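Local coordinates for uncharacterized metal-dependent hydrolase (Pyrococcus horikoshii, PDB 3IGH), which is uncharacterised but probably acts as a metal-dependent amidohydrolase, hydrolysing carbon-nitrogen bonds other than peptide bonds, at residues V323-F328 against G335-A340. Sequence-based numbering, arbitrary orientation. Where two conformers were deposited one is given.
With SO4 (sulfate ion), chain B.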
loop_
_atom_site.group_PDB
_atom_site.type_symbol
_atom_site.label_atom_id
_atom_site.label_comp_id
_atom_site.label_asym_id
_atom_site.label_seq_id
_atom_site.Cartn_x
_atom_site.Cartn_y
_atom_site.Cartn_z
ATOM N N VAL A 323 -15.118 -17.032 -24.208
ATOM C CA VAL A 323 -14.738 -17.582 -22.914
ATOM C C VAL A 323 -14.516 -16.460 -21.892
ATOM O O VAL A 323 -15.048 -16.521 -20.785
ATOM C CB VAL A 323 -13.480 -18.486 -23.030
ATOM C CG1 VAL A 323 -12.977 -18.941 -21.656
ATOM C CG2 VAL A 323 -13.767 -19.692 -23.921
ATOM N N ALA A 324 -13.755 -15.434 -22.277
ATOM C CA ALA A 324 -13.512 -14.280 -21.398
ATOM C C ALA A 324 -14.806 -13.574 -21.042
ATOM O O ALA A 324 -15.027 -13.225 -19.872
ATOM C CB ALA A 324 -12.521 -13.286 -22.036
ATOM N N LEU A 325 -15.671 -13.380 -22.037
ATOM C CA LEU A 325 -16.943 -12.713 -21.794
ATOM C C LEU A 325 -17.867 -13.569 -20.899
ATOM O O LEU A 325 -18.594 -13.021 -20.072
ATOM C CB LEU A 325 -17.626 -12.307 -23.109
ATOM C CG LEU A 325 -16.927 -11.231 -23.968
ATOM C CD1 LEU A 325 -17.617 -11.061 -25.314
ATOM C CD2 LEU A 325 -16.844 -9.890 -23.258
ATOM N N ASP A 326 -17.788 -14.895 -21.040
ATOM C CA ASP A 326 -18.520 -15.836 -20.170
ATOM C C ASP A 326 -18.113 -15.670 -18.702
ATOM O O ASP A 326 -18.971 -15.657 -17.814
ATOM C CB ASP A 326 -18.287 -17.292 -20.605
ATOM C CG ASP A 326 -19.093 -17.690 -21.842
ATOM O OD1 ASP A 326 -19.941 -16.909 -22.305
ATOM O OD2 ASP A 326 -18.862 -18.802 -22.362
ATOM N N VAL A 327 -16.807 -15.515 -18.462
ATOM C CA VAL A 327 -16.266 -15.319 -17.114
ATOM C C VAL A 327 -16.816 -14.032 -16.498
ATOM O O VAL A 327 -17.326 -14.041 -15.370
ATOM C CB VAL A 327 -14.710 -15.337 -17.114
ATOM C CG1 VAL A 327 -14.147 -15.060 -15.726
ATOM C CG2 VAL A 327 -14.210 -16.690 -17.597
ATOM N N PHE A 328 -16.757 -12.937 -17.258
ATOM C CA PHE A 328 -17.255 -11.651 -16.784
ATOM C C PHE A 328 -18.788 -11.608 -16.599
ATOM O O PHE A 328 -19.294 -10.959 -15.669
ATOM C CB PHE A 328 -16.728 -10.497 -17.669
ATOM C CG PHE A 328 -15.223 -10.267 -17.534
ATOM C CD1 PHE A 328 -14.575 -10.479 -16.321
ATOM C CD2 PHE A 328 -14.471 -9.821 -18.619
ATOM C CE1 PHE A 328 -13.199 -10.260 -16.186
ATOM C CE2 PHE A 328 -13.096 -9.603 -18.500
ATOM C CZ PHE A 328 -12.459 -9.818 -17.290
ATOM N N GLY A 335 -14.893 -6.568 -16.179
ATOM C CA GLY A 335 -13.438 -6.609 -16.164
ATOM C C GLY A 335 -12.799 -6.006 -17.400
ATOM O O GLY A 335 -13.443 -5.290 -18.172
ATOM N N ARG A 336 -11.515 -6.283 -17.580
ATOM C CA ARG A 336 -10.824 -5.817 -18.765
ATOM C C ARG A 336 -10.340 -6.988 -19.610
ATOM O O ARG A 336 -10.017 -8.058 -19.083
ATOM C CB ARG A 336 -9.699 -4.808 -18.429
ATOM C CG ARG A 336 -8.734 -5.229 -17.354
ATOM C CD ARG A 336 -7.642 -4.170 -17.106
ATOM N NE ARG A 336 -6.692 -4.066 -18.214
ATOM C CZ ARG A 336 -5.654 -3.233 -18.243
ATOM N NH1 ARG A 336 -5.403 -2.422 -17.220
ATOM N NH2 ARG A 336 -4.859 -3.216 -19.303
ATOM N N ILE A 337 -10.357 -6.787 -20.924
ATOM C CA ILE A 337 -9.854 -7.787 -21.851
ATOM C C ILE A 337 -8.614 -7.230 -22.543
ATOM O O ILE A 337 -8.596 -6.081 -22.966
ATOM C CB ILE A 337 -10.946 -8.246 -22.846
ATOM C CG1 ILE A 337 -11.926 -9.179 -22.132
ATOM C CG2 ILE A 337 -10.347 -8.976 -24.056
ATOM C CD1 ILE A 337 -13.336 -9.103 -22.666
ATOM N N GLU A 338 -7.573 -8.058 -22.604
ATOM C CA GLU A 338 -6.315 -7.701 -23.233
ATOM C C GLU A 338 -6.275 -8.270 -24.646
ATOM O O GLU A 338 -6.646 -9.434 -24.858
ATOM C CB GLU A 338 -5.141 -8.244 -22.418
ATOM C CG GLU A 338 -5.234 -7.953 -20.917
ATOM C CD GLU A 338 -5.454 -6.475 -20.617
ATOM O OE1 GLU A 338 -4.580 -5.654 -20.959
ATOM O OE2 GLU A 338 -6.509 -6.138 -20.044
ATOM N N HIS A 339 -5.824 -7.422 -25.581
ATOM C CA HIS A 339 -5.680 -7.691 -27.018
ATOM C C HIS A 339 -6.971 -7.507 -27.809
ATOM O O HIS A 339 -7.072 -6.588 -28.638
ATOM C CB HIS A 339 -5.066 -9.067 -27.301
ATOM C CG HIS A 339 -3.671 -9.232 -26.785
ATOM N ND1 HIS A 339 -2.562 -9.135 -27.598
ATOM C CD2 HIS A 339 -3.206 -9.517 -25.545
ATOM C CE1 HIS A 339 -1.473 -9.333 -26.875
ATOM N NE2 HIS A 339 -1.837 -9.563 -25.626
ATOM N N ALA A 340 -7.944 -8.388 -27.557
ATOM C CA ALA A 340 -9.221 -8.420 -28.291
ATOM C C ALA A 340 -8.981 -8.377 -29.806
ATOM O O ALA A 340 -9.592 -7.587 -30.532
ATOM C CB ALA A 340 -10.148 -7.284 -27.833
HETATM S S SO4 B . 0.193 -11.023 -22.982
HETATM O O1 SO4 B . 0.915 -10.292 -21.961
HETATM O O2 SO4 B . 0.517 -10.462 -24.284
HETATM O O3 SO4 B . 0.624 -12.415 -22.967
HETATM O O4 SO4 B . -1.249 -10.896 -22.741
#
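The Phe328 ring turns one face to Gly335, whose CA stands 3.7 Å from the ring centroid and 17° off the ring normal, a CH-pi contact. It is a compact example of how helix packs on strand in a TIM barrel, the fold of the amidohydrolase family: helix 318-331 belongs to the beta-alpha-beta unit that leads from strand 310-315 to its parallel neighbour 336-337. The absence of a side chain at Gly335 is what permits such closeness, because a beta carbon there would run into Phe328 CE1. Ile337 takes the ring from another direction, its CG1 meeting the edge at CE2 (3.8 Å). In the conformer given, one of two deposited for Ile337, CG1 lies anti to the carbonyl carbon (chi1 -75°) and CD1 reaches Leu325 CD2 at 3.6 Å, the two side chains crossing at about a right angle. Ala324 CB closes the apolar cluster more loosely against the same CG1. A leucine here in place of Phe328, having no ring, would probably leave Gly335 CA without its CH-pi partner and open a gap beside Ile337 CG1.

No hydrogen bond joins the two segments; strand 336-337 is instead held by backbone bonds to residues of strands 310-315 and 357-360. CB of Arg336 points away from the helix, and its guanidinium grips Glu338 side-on with NE and NH2, one nitrogen to each carboxylate oxygen. NH2 also bonds Ser66 O, while Glu338 OE1 is hydrogen-bonded to His67 ND1, so this buried ion pair is tied to strand 58-68, which does not flank 336-337. Beyond the corner at Glu338, His339 joins His67, His314 and Lys262 around a sulfate, probably from the crystallisation liquor: His339 NE2 donates to sulfate O2, which lies in the imidazole plane, at 2.9 Å.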